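Local coordinates for aminopentol aminotransferase (Sphingopyxis macrogoltabida, PDB 6HBS), which catalyses the pyridoxal-phosphate-dependent transfer of the amino group of aminopentol (hydrolysed fumonisin B1) to pyruvate, a step in fumonisin degradation, at residues A[56-67]-A[373-384]; A[31-39]-A[363-374]. One frame throughout, in Å; residues are numbered along the deposited sequence.

Interaction 1: residues A[56-67]-A[373-384]; sequences IDYMCAYGPNLL and HPYHNMFLSAAH
The ring of Phe379 lies flat against Gly63, whose CA sits 3.7 Å from the ring centroid and almost on its normal, a CH-pi contact at a place where a CB would crowd Pro64 CD and jam against the preceding carbonyl O. The amide ND2 of Asn377 lies over the opposite face, toward the rim. Two straight backbone bonds pin the segments together: Phe379 N to Tyr58 O at 2.8 Å and Ala382 N to Leu66 O at 2.9 Å. Farther along, Tyr62 turns its edge onto the face of His376, the planes at 81°, and the thioether of Met59, bent at chi2 and chi3, curls back to bring SD within 3.5 Å of His373 CB. In this class-III aminotransferase, residues 56-67 run off strand 54-57 toward the cofactor: Gly63 lies about 4 Å from the side chain of Lys258, the probable Schiff-base lysine. The second shell sets the first. The imidazole of His376 is held by ND1 donating to Asn377 O at 2.7 Å, in both the ring plane and the carbonyl plane. Asp57 OD1 accepts from Met59 N, an Asx turn, while OD2 bonds Tyr69. Ala61 N donates to Thr89 OG1 of the second subunit.

Interaction 2: residues A[31-39]-A[363-374]; sequences LPPEFPQFF and AACLKGGVYVHP
Phe35 and Tyr371 meet edge-to-face, a T-shaped pair with planes at 80° and centroids 5.1 Å apart: the CD2-CE2 edge of Phe35 points at the face of Tyr371, and Phe35 CD2 comes within 3.5 Å of Tyr371 CZ. The tyrosine reaches it with CG anti to its own nitrogen (chi1 -164°), and Tyr371 CE2 lies at the edge of the Phe39 ring, 4.1 Å from Phe39 CZ.

Two CH-pi contacts follow. Leu366 of helix 356-367 sets CD1 over the centre of the Phe35 ring, 3.6 Å from the centroid, while Leu31 lays CD2 over a face of His373 and against Pro374 CD, at 3.6 Å. Both methyls of Leu366 lie against Phe35, whereas those of Leu31 divide: CD2 to His373 and Pro374, CD1 toward Tyr371 OH. Aliphatic packing completes the set: the small Ala363 lets Pro32 come close to the helix, their CB atoms 4.0 Å apart, and the aliphatic base of Glu34 rests on Leu366. Were Phe35 cut back to an alanine, the face of Tyr371 and the methyls of Leu366 would probably lose their aromatic partner and a gap would open between loop and helix.

The polar link is one water, which donates to Pro36 O at 2.7 Å and lies 2.6 Å from Tyr371 OH. After Leu366, a Schellman motif with Gly369 as its C-prime residue ends the helix before strand 370-371. With no direct polar bond between the segments, the N-terminal loop is held to this helix-strand unit by shape and aromatic fit, and the bridging water gives the buried tyrosine hydroxyl a polar partner.

How the interactions relate
Both contacts are largely buried, but interaction 1 lies nearer the middle of the chain and the cofactor, whereas interaction 2 is farther out and includes the exposed Glu34. They join through the four-stranded mixed sheet, where strands 54-57 and 370-371 are parallel neighbours with Ile56 O and Tyr371 N 2.9 Å apart, a probable hydrogen bond, and they share His373 and Pro374. Between them, Met59 CG packs on Tyr371 CE1 at 3.6 Å. Their chemistry differs with place: 56-67 and 373-384, two mostly irregular segments, use direct backbone hydrogen bonds together with rings and sulfur, while 31-39 meets 363-374 through apolar and aromatic contacts and one water. Both also touch the second subunit.

Interaction 1: residues A[56-67]-A[373-384]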
loop_
_atom_site.group_PDB
_atom_site.type_symbol
_atom_site.label_atom_id
_atom_site.label_comp_id
_atom_site.label_asym_id
_atom_site.label_seq_id
_atom_site.Cartn_x
_atom_site.Cartn_y
_atom_site.Cartn_z
ATOM N N ILE A 56 -11.877 14.779 -21.359
ATOM C CA ILE A 56 -12.759 13.701 -20.995
ATOM C C ILE A 56 -11.872 12.460 -20.816
ATOM O O ILE A 56 -11.141 12.072 -21.735
ATOM C CB ILE A 56 -13.867 13.490 -22.041
ATOM C CG1 ILE A 56 -14.686 14.767 -22.260
ATOM C CG2 ILE A 56 -14.752 12.342 -21.606
ATOM C CD1 ILE A 56 -15.594 14.711 -23.487
ATOM N N ASP A 57 -11.950 11.848 -19.627
ATOM C CA ASP A 57 -10.924 10.910 -19.180
ATOM C C ASP A 57 -11.374 9.454 -19.387
ATOM O O ASP A 57 -12.184 8.968 -18.635
ATOM C CB ASP A 57 -10.580 11.212 -17.723
ATOM C CG ASP A 57 -9.671 10.184 -17.070
ATOM O OD1 ASP A 57 -8.823 9.612 -17.780
ATOM O OD2 ASP A 57 -9.903 9.909 -15.876
ATOM N N TYR A 58 -10.799 8.749 -20.375
ATOM C CA TYR A 58 -11.145 7.339 -20.603
ATOM C C TYR A 58 -10.156 6.406 -19.891
ATOM O O TYR A 58 -10.238 5.202 -20.067
ATOM C CB TYR A 58 -11.323 7.030 -22.103
ATOM C CG TYR A 58 -12.574 7.675 -22.633
ATOM C CD1 TYR A 58 -13.807 7.090 -22.415
ATOM C CD2 TYR A 58 -12.546 8.928 -23.203
ATOM C CE1 TYR A 58 -14.984 7.701 -22.832
ATOM C CE2 TYR A 58 -13.711 9.572 -23.599
ATOM C CZ TYR A 58 -14.934 8.937 -23.449
ATOM O OH TYR A 58 -16.102 9.538 -23.816
ATOM N N MET A 59 -9.281 6.943 -19.034
ATOM C CA MET A 59 -8.479 6.072 -18.146
ATOM C C MET A 59 -9.168 5.866 -16.796
ATOM O O MET A 59 -8.896 4.894 -16.109
ATOM C CB MET A 59 -7.090 6.640 -17.880
ATOM C CG MET A 59 -6.235 6.793 -19.079
ATOM S SD MET A 59 -6.459 5.498 -20.292
ATOM C CE MET A 59 -5.894 4.023 -19.474
ATOM N N CYS A 60 -10.067 6.769 -16.418
ATOM C CA CYS A 60 -10.689 6.738 -15.063
ATOM C C CYS A 60 -9.589 6.477 -14.007
ATOM O O CYS A 60 -9.713 5.625 -13.130
ATOM C CB CYS A 60 -11.751 5.666 -14.917
ATOM S SG CYS A 60 -13.191 5.870 -15.993
ATOM N N ALA A 61 -8.513 7.242 -14.109
ATOM C CA ALA A 61 -7.403 7.196 -13.142
ATOM C C ALA A 61 -6.752 5.797 -13.129
ATOM O O ALA A 61 -6.172 5.397 -12.129
ATOM C CB ALA A 61 -7.945 7.598 -11.782
ATOM N N TYR A 62 -6.858 5.069 -14.253
ATOM C CA TYR A 62 -6.369 3.679 -14.469
ATOM C C TYR A 62 -7.175 2.698 -13.640
ATOM O O TYR A 62 -6.669 1.688 -13.223
ATOM C CB TYR A 62 -4.864 3.537 -14.196
ATOM C CG TYR A 62 -4.005 4.031 -15.324
ATOM C CD1 TYR A 62 -3.653 5.365 -15.443
ATOM C CD2 TYR A 62 -3.533 3.152 -16.279
ATOM C CE1 TYR A 62 -2.869 5.812 -16.498
ATOM C CE2 TYR A 62 -2.726 3.571 -17.322
ATOM C CZ TYR A 62 -2.390 4.903 -17.427
ATOM O OH TYR A 62 -1.607 5.287 -18.473
ATOM N N GLY A 63 -8.466 3.013 -13.473
ATOM C CA GLY A 63 -9.450 2.146 -12.893
ATOM C C GLY A 63 -10.233 2.770 -11.742
ATOM O O GLY A 63 -11.441 2.591 -11.660
ATOM N N PRO A 64 -9.580 3.400 -10.732
ATOM C CA PRO A 64 -10.284 3.836 -9.526
ATOM C C PRO A 64 -11.537 4.714 -9.686
ATOM O O PRO A 64 -12.405 4.635 -8.846
ATOM C CB PRO A 64 -9.204 4.620 -8.776
ATOM C CG PRO A 64 -7.919 3.876 -9.143
ATOM C CD PRO A 64 -8.119 3.517 -10.603
ATOM N N ASN A 65 -11.621 5.519 -10.740
ATOM C CA ASN A 65 -12.772 6.403 -10.899
ATOM C C ASN A 65 -13.940 5.614 -11.517
ATOM O O ASN A 65 -14.133 5.632 -12.733
ATOM C CB ASN A 65 -12.442 7.655 -11.710
ATOM C CG ASN A 65 -13.651 8.569 -11.821
ATOM O OD1 ASN A 65 -14.455 8.632 -10.875
ATOM N ND2 ASN A 65 -13.766 9.267 -12.944
ATOM N N LEU A 66 -14.742 4.984 -10.655
ATOM C CA LEU A 66 -15.902 4.186 -11.082
ATOM C C LEU A 66 -17.126 5.091 -11.229
ATOM O O LEU A 66 -17.926 4.883 -12.132
ATOM C CB LEU A 66 -16.185 3.088 -10.056
ATOM C CG LEU A 66 -17.331 2.121 -10.386
ATOM C CD1 LEU A 66 -16.991 1.213 -11.577
ATOM C CD2 LEU A 66 -17.672 1.268 -9.190
ATOM N N LEU A 67 -17.301 6.051 -10.312
ATOM C CA LEU A 67 -18.605 6.738 -10.170
ATOM C C LEU A 67 -18.489 8.236 -10.439
ATOM O O LEU A 67 -19.501 8.965 -10.346
ATOM C CB LEU A 67 -19.126 6.477 -8.753
ATOM C CG LEU A 67 -19.449 5.018 -8.448
ATOM C CD1 LEU A 67 -19.906 4.834 -7.007
ATOM C CD2 LEU A 67 -20.505 4.485 -9.407
ATOM N N HIS A 373 -5.976 5.994 -24.753
ATOM C CA HIS A 373 -4.692 5.369 -24.534
ATOM C C HIS A 373 -4.379 4.411 -25.666
ATOM O O HIS A 373 -5.200 3.559 -25.977
ATOM C CB HIS A 373 -4.659 4.664 -23.177
ATOM C CG HIS A 373 -3.276 4.431 -22.651
ATOM N ND1 HIS A 373 -2.336 3.656 -23.304
ATOM C CD2 HIS A 373 -2.700 4.813 -21.489
ATOM C CE1 HIS A 373 -1.219 3.642 -22.606
ATOM N NE2 HIS A 373 -1.412 4.352 -21.484
ATOM N N PRO A 374 -3.197 4.529 -26.314
ATOM C CA PRO A 374 -2.858 3.665 -27.441
ATOM C C PRO A 374 -2.322 2.265 -27.115
ATOM O O PRO A 374 -2.219 1.473 -28.065
ATOM C CB PRO A 374 -1.752 4.473 -28.137
ATOM C CG PRO A 374 -1.055 5.157 -27.023
ATOM C CD PRO A 374 -2.173 5.563 -26.095
ATOM N N TYR A 375 -2.011 1.943 -25.831
ATOM C CA TYR A 375 -1.500 0.566 -25.536
ATOM C C TYR A 375 -2.142 -0.101 -24.300
ATOM O O TYR A 375 -2.004 -1.313 -24.133
ATOM C CB TYR A 375 0.039 0.548 -25.545
ATOM C CG TYR A 375 0.741 1.239 -24.411
ATOM C CD1 TYR A 375 0.721 0.710 -23.121
ATOM C CD2 TYR A 375 1.456 2.405 -24.621
ATOM C CE1 TYR A 375 1.383 1.327 -22.064
ATOM C CE2 TYR A 375 2.111 3.044 -23.572
ATOM C CZ TYR A 375 2.088 2.495 -22.295
ATOM O OH TYR A 375 2.714 3.126 -21.264
ATOM N N HIS A 376 -2.865 0.648 -23.468
ATOM C CA HIS A 376 -3.447 0.154 -22.224
ATOM C C HIS A 376 -4.957 0.243 -22.339
ATOM O O HIS A 376 -5.488 1.228 -22.883
ATOM C CB HIS A 376 -2.946 0.969 -21.022
ATOM C CG HIS A 376 -3.289 0.428 -19.666
ATOM N ND1 HIS A 376 -4.587 0.415 -19.170
ATOM C CD2 HIS A 376 -2.493 -0.060 -18.675
ATOM C CE1 HIS A 376 -4.588 -0.092 -17.946
ATOM N NE2 HIS A 376 -3.294 -0.391 -17.611
ATOM N N ASN A 377 -5.663 -0.734 -21.774
ATOM C CA ASN A 377 -7.102 -0.686 -21.839
ATOM C C ASN A 377 -7.611 0.554 -21.106
ATOM O O ASN A 377 -6.971 1.060 -20.172
ATOM C CB ASN A 377 -7.816 -1.923 -21.289
ATOM C CG ASN A 377 -7.743 -2.032 -19.782
ATOM O OD1 ASN A 377 -6.773 -2.562 -19.256
ATOM N ND2 ASN A 377 -8.752 -1.514 -19.080
ATOM N N MET A 378 -8.776 1.029 -21.580
ATOM C CA MET A 378 -9.475 2.160 -21.014
ATOM C C MET A 378 -10.606 1.677 -20.120
ATOM O O MET A 378 -10.795 0.478 -19.918
ATOM C CB MET A 378 -9.949 3.063 -22.157
ATOM C CG MET A 378 -8.776 3.804 -22.720
ATOM S SD MET A 378 -9.056 4.497 -24.355
ATOM C CE MET A 378 -8.777 3.045 -25.362
ATOM N N PHE A 379 -11.315 2.638 -19.534
ATOM C CA PHE A 379 -12.365 2.399 -18.591
ATOM C C PHE A 379 -13.476 3.438 -18.775
ATOM O O PHE A 379 -13.198 4.608 -19.042
ATOM C CB PHE A 379 -11.857 2.549 -17.154
ATOM C CG PHE A 379 -10.744 1.622 -16.730
ATOM C CD1 PHE A 379 -9.425 1.879 -17.066
ATOM C CD2 PHE A 379 -11.031 0.462 -16.027
ATOM C CE1 PHE A 379 -8.416 1.028 -16.637
ATOM C CE2 PHE A 379 -10.021 -0.399 -15.617
ATOM C CZ PHE A 379 -8.718 -0.094 -15.892
ATOM N N LEU A 380 -14.716 2.996 -18.587
ATOM C CA LEU A 380 -15.859 3.897 -18.463
ATOM C C LEU A 380 -16.217 4.057 -16.984
ATOM O O LEU A 380 -16.134 3.116 -16.201
ATOM C CB LEU A 380 -17.058 3.361 -19.251
ATOM C CG LEU A 380 -17.174 3.849 -20.694
ATOM C CD1 LEU A 380 -17.475 5.329 -20.766
ATOM C CD2 LEU A 380 -15.930 3.509 -21.500
ATOM N N SER A 381 -16.682 5.270 -16.646
ATOM C CA SER A 381 -17.263 5.616 -15.353
ATOM C C SER A 381 -18.772 5.848 -15.520
ATOM O O SER A 381 -19.248 6.234 -16.617
ATOM C CB SER A 381 -16.586 6.852 -14.777
ATOM O OG SER A 381 -17.180 8.067 -15.254
ATOM N N ALA A 382 -19.517 5.700 -14.423
ATOM C CA ALA A 382 -20.936 6.078 -14.391
ATOM C C ALA A 382 -21.122 7.599 -14.523
ATOM O O ALA A 382 -22.277 8.030 -14.700
ATOM C CB ALA A 382 -21.602 5.572 -13.129
ATOM N N ALA A 383 -20.049 8.412 -14.457
ATOM C CA ALA A 383 -20.163 9.850 -14.625
ATOM C C ALA A 383 -20.000 10.285 -16.083
ATOM O O ALA A 383 -20.228 11.447 -16.366
ATOM C CB ALA A 383 -19.156 10.571 -13.773
ATOM N N HIS A 384 -19.590 9.382 -16.991
ATOM C CA HIS A 384 -19.587 9.681 -18.424
ATOM C C HIS A 384 -21.044 9.836 -18.907
ATOM O O HIS A 384 -21.816 8.937 -18.764
ATOM C CB HIS A 384 -18.860 8.612 -19.239
ATOM C CG HIS A 384 -17.367 8.627 -19.126
ATOM N ND1 HIS A 384 -16.699 8.143 -18.011
ATOM C CD2 HIS A 384 -16.417 9.097 -19.944
ATOM C CE1 HIS A 384 -15.403 8.268 -18.187
ATOM N NE2 HIS A 384 -15.193 8.845 -19.373
#

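Interaction 2: residues A[31-39]-A[363-374]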
loop_
_atom_site.group_PDB
_atom_site.type_symbol
_atom_site.label_atom_id
_atom_site.label_comp_id
_atom_site.label_asym_id
_atom_site.label_seq_id
_atom_site.Cartn_x
_atom_site.Cartn_y
_atom_site.Cartn_z
ATOM N N LEU A 31 4.506 7.155 -24.041
ATOM C CA LEU A 31 3.391 7.807 -24.766
ATOM C C LEU A 31 3.924 8.896 -25.676
ATOM O O LEU A 31 5.038 9.363 -25.493
ATOM C CB LEU A 31 2.392 8.395 -23.769
ATOM C CG LEU A 31 1.518 7.371 -23.054
ATOM C CD1 LEU A 31 0.746 8.016 -21.915
ATOM C CD2 LEU A 31 0.570 6.684 -24.029
ATOM N N PRO A 32 3.147 9.357 -26.682
ATOM C CA PRO A 32 3.544 10.544 -27.442
ATOM C C PRO A 32 3.849 11.719 -26.512
ATOM O O PRO A 32 3.300 11.828 -25.410
ATOM C CB PRO A 32 2.363 10.801 -28.396
ATOM C CG PRO A 32 1.742 9.412 -28.563
ATOM C CD PRO A 32 1.931 8.725 -27.208
ATOM N N PRO A 33 4.747 12.640 -26.923
ATOM C CA PRO A 33 5.208 13.712 -26.038
ATOM C C PRO A 33 4.116 14.720 -25.665
ATOM O O PRO A 33 4.256 15.429 -24.681
ATOM C CB PRO A 33 6.349 14.362 -26.849
ATOM C CG PRO A 33 5.987 14.073 -28.290
ATOM C CD PRO A 33 5.404 12.678 -28.239
ATOM N N GLU A 34 3.019 14.734 -26.430
ATOM C CA GLU A 34 1.885 15.619 -26.189
ATOM C C GLU A 34 1.139 15.251 -24.902
ATOM O O GLU A 34 0.387 16.065 -24.381
ATOM C CB GLU A 34 0.906 15.553 -27.364
ATOM C CG GLU A 34 1.487 16.111 -28.656
ATOM C CD GLU A 34 2.072 15.109 -29.630
ATOM O OE1 GLU A 34 2.505 14.021 -29.200
ATOM O OE2 GLU A 34 2.097 15.432 -30.825
ATOM N N PHE A 35 1.268 14.004 -24.442
ATOM C CA PHE A 35 0.547 13.544 -23.253
ATOM C C PHE A 35 1.083 14.294 -22.036
ATOM O O PHE A 35 2.287 14.296 -21.791
ATOM C CB PHE A 35 0.629 12.025 -23.095
ATOM C CG PHE A 35 -0.397 11.288 -23.918
ATOM C CD1 PHE A 35 -0.176 11.029 -25.264
ATOM C CD2 PHE A 35 -1.607 10.913 -23.364
ATOM C CE1 PHE A 35 -1.140 10.378 -26.027
ATOM C CE2 PHE A 35 -2.582 10.280 -24.124
ATOM C CZ PHE A 35 -2.342 10.012 -25.461
ATOM N N PRO A 36 0.213 14.991 -21.274
ATOM C CA PRO A 36 0.619 15.604 -20.006
ATOM C C PRO A 36 0.920 14.558 -18.911
ATOM O O PRO A 36 0.216 13.550 -18.794
ATOM C CB PRO A 36 -0.605 16.441 -19.617
ATOM C CG PRO A 36 -1.766 15.709 -20.237
ATOM C CD PRO A 36 -1.220 15.164 -21.541
ATOM N N GLN A 37 1.977 14.821 -18.141
ATOM C CA GLN A 37 2.384 13.980 -16.992
ATOM C C GLN A 37 1.651 14.397 -15.706
ATOM O O GLN A 37 1.174 13.531 -14.964
ATOM C CB GLN A 37 3.893 14.054 -16.778
ATOM C CG GLN A 37 4.356 13.153 -15.629
ATOM C CD GLN A 37 4.111 11.685 -15.856
ATOM O OE1 GLN A 37 5.006 10.971 -16.329
ATOM N NE2 GLN A 37 2.921 11.208 -15.511
ATOM N N PHE A 38 1.542 15.713 -15.455
ATOM C CA PHE A 38 1.074 16.281 -14.214
ATOM C C PHE A 38 -0.275 16.987 -14.386
ATOM O O PHE A 38 -0.433 17.752 -15.312
ATOM C CB PHE A 38 2.128 17.253 -13.686
ATOM C CG PHE A 38 3.391 16.556 -13.275
ATOM C CD1 PHE A 38 3.399 15.769 -12.134
ATOM C CD2 PHE A 38 4.521 16.611 -14.067
ATOM C CE1 PHE A 38 4.544 15.101 -11.752
ATOM C CE2 PHE A 38 5.667 15.932 -13.698
ATOM C CZ PHE A 38 5.678 15.187 -12.532
ATOM N N PHE A 39 -1.189 16.773 -13.440
ATOM C CA PHE A 39 -2.557 17.297 -13.476
ATOM C C PHE A 39 -2.832 18.251 -12.306
ATOM O O PHE A 39 -2.048 18.325 -11.346
ATOM C CB PHE A 39 -3.551 16.145 -13.503
ATOM C CG PHE A 39 -3.395 15.312 -14.740
ATOM C CD1 PHE A 39 -2.400 14.345 -14.826
ATOM C CD2 PHE A 39 -4.203 15.540 -15.848
ATOM C CE1 PHE A 39 -2.243 13.612 -15.994
ATOM C CE2 PHE A 39 -4.035 14.810 -17.015
ATOM C CZ PHE A 39 -3.068 13.839 -17.081
ATOM N N ALA A 363 -2.822 10.866 -29.786
ATOM C CA ALA A 363 -2.283 12.197 -29.520
ATOM C C ALA A 363 -3.216 13.257 -30.113
ATOM O O ALA A 363 -3.398 14.311 -29.521
ATOM C CB ALA A 363 -0.886 12.355 -30.070
ATOM N N ALA A 364 -3.765 12.970 -31.303
ATOM C CA ALA A 364 -4.663 13.902 -32.003
ATOM C C ALA A 364 -5.951 14.065 -31.187
ATOM O O ALA A 364 -6.522 15.127 -31.141
ATOM C CB ALA A 364 -4.941 13.409 -33.406
ATOM N N CYS A 365 -6.374 13.005 -30.491
ATOM C CA CYS A 365 -7.551 13.105 -29.617
ATOM C C CYS A 365 -7.323 14.085 -28.447
ATOM O O CYS A 365 -8.286 14.720 -27.999
ATOM C CB CYS A 365 -7.961 11.759 -29.051
ATOM S SG CYS A 365 -8.701 10.612 -30.235
ATOM N N LEU A 366 -6.083 14.206 -27.943
ATOM C CA LEU A 366 -5.769 15.178 -26.847
ATOM C C LEU A 366 -6.173 16.596 -27.255
ATOM O O LEU A 366 -6.727 17.324 -26.446
ATOM C CB LEU A 366 -4.279 15.191 -26.496
ATOM C CG LEU A 366 -3.729 13.978 -25.752
ATOM C CD1 LEU A 366 -2.201 14.083 -25.603
ATOM C CD2 LEU A 366 -4.381 13.802 -24.392
ATOM N N LYS A 367 -5.898 16.975 -28.507
ATOM C CA LYS A 367 -6.211 18.331 -28.994
ATOM C C LYS A 367 -7.707 18.614 -28.913
ATOM O O LYS A 367 -8.097 19.759 -28.736
ATOM C CB LYS A 367 -5.824 18.520 -30.462
ATOM C CG LYS A 367 -4.330 18.534 -30.748
ATOM C CD LYS A 367 -3.947 19.613 -31.757
ATOM C CE LYS A 367 -3.125 19.092 -32.914
ATOM N NZ LYS A 367 -1.981 18.278 -32.436
ATOM N N GLY A 368 -8.532 17.576 -29.076
ATOM C CA GLY A 368 -9.962 17.709 -28.980
ATOM C C GLY A 368 -10.463 17.523 -27.575
ATOM O O GLY A 368 -11.646 17.378 -27.379
ATOM N N GLY A 369 -9.554 17.474 -26.589
ATOM C CA GLY A 369 -9.994 17.367 -25.204
ATOM C C GLY A 369 -10.482 15.979 -24.823
ATOM O O GLY A 369 -11.397 15.861 -24.041
ATOM N N VAL A 370 -9.845 14.933 -25.352
ATOM C CA VAL A 370 -10.171 13.563 -25.018
ATOM C C VAL A 370 -8.860 12.859 -24.671
ATOM O O VAL A 370 -7.883 13.039 -25.375
ATOM C CB VAL A 370 -10.873 12.863 -26.192
ATOM C CG1 VAL A 370 -10.949 11.357 -26.040
ATOM C CG2 VAL A 370 -12.247 13.465 -26.427
ATOM N N TYR A 371 -8.862 12.121 -23.555
ATOM C CA TYR A 371 -7.725 11.314 -23.162
ATOM C C TYR A 371 -8.079 9.849 -23.411
ATOM O O TYR A 371 -8.830 9.254 -22.655
ATOM C CB TYR A 371 -7.359 11.548 -21.691
ATOM C CG TYR A 371 -5.987 11.068 -21.271
ATOM C CD1 TYR A 371 -5.660 9.715 -21.259
ATOM C CD2 TYR A 371 -5.013 11.969 -20.859
ATOM C CE1 TYR A 371 -4.398 9.277 -20.858
ATOM C CE2 TYR A 371 -3.751 11.547 -20.447
ATOM C CZ TYR A 371 -3.448 10.195 -20.441
ATOM O OH TYR A 371 -2.218 9.796 -20.041
ATOM N N VAL A 372 -7.462 9.278 -24.440
ATOM C CA VAL A 372 -7.539 7.863 -24.745
ATOM C C VAL A 372 -6.107 7.316 -24.843
ATOM O O VAL A 372 -5.140 8.067 -25.004
ATOM C CB VAL A 372 -8.300 7.606 -26.056
ATOM C CG1 VAL A 372 -9.779 7.870 -25.913
ATOM C CG2 VAL A 372 -7.698 8.379 -27.223
ATOM N N HIS A 373 -5.976 5.994 -24.753
ATOM C CA HIS A 373 -4.692 5.369 -24.534
ATOM C C HIS A 373 -4.379 4.411 -25.666
ATOM O O HIS A 373 -5.200 3.559 -25.977
ATOM C CB HIS A 373 -4.659 4.664 -23.177
ATOM C CG HIS A 373 -3.276 4.431 -22.651
ATOM N ND1 HIS A 373 -2.336 3.656 -23.304
ATOM C CD2 HIS A 373 -2.700 4.813 -21.489
ATOM C CE1 HIS A 373 -1.219 3.642 -22.606
ATOM N NE2 HIS A 373 -1.412 4.352 -21.484
ATOM N N PRO A 374 -3.197 4.529 -26.314
ATOM C CA PRO A 374 -2.858 3.665 -27.441
ATOM C C PRO A 374 -2.322 2.265 -27.115
ATOM O O PRO A 374 -2.219 1.473 -28.065
ATOM C CB PRO A 374 -1.752 4.473 -28.137
ATOM C CG PRO A 374 -1.055 5.157 -27.023
ATOM C CD PRO A 374 -2.173 5.563 -26.095
HETATM O O HOH W 1 -0.956 11.222 -18.315
#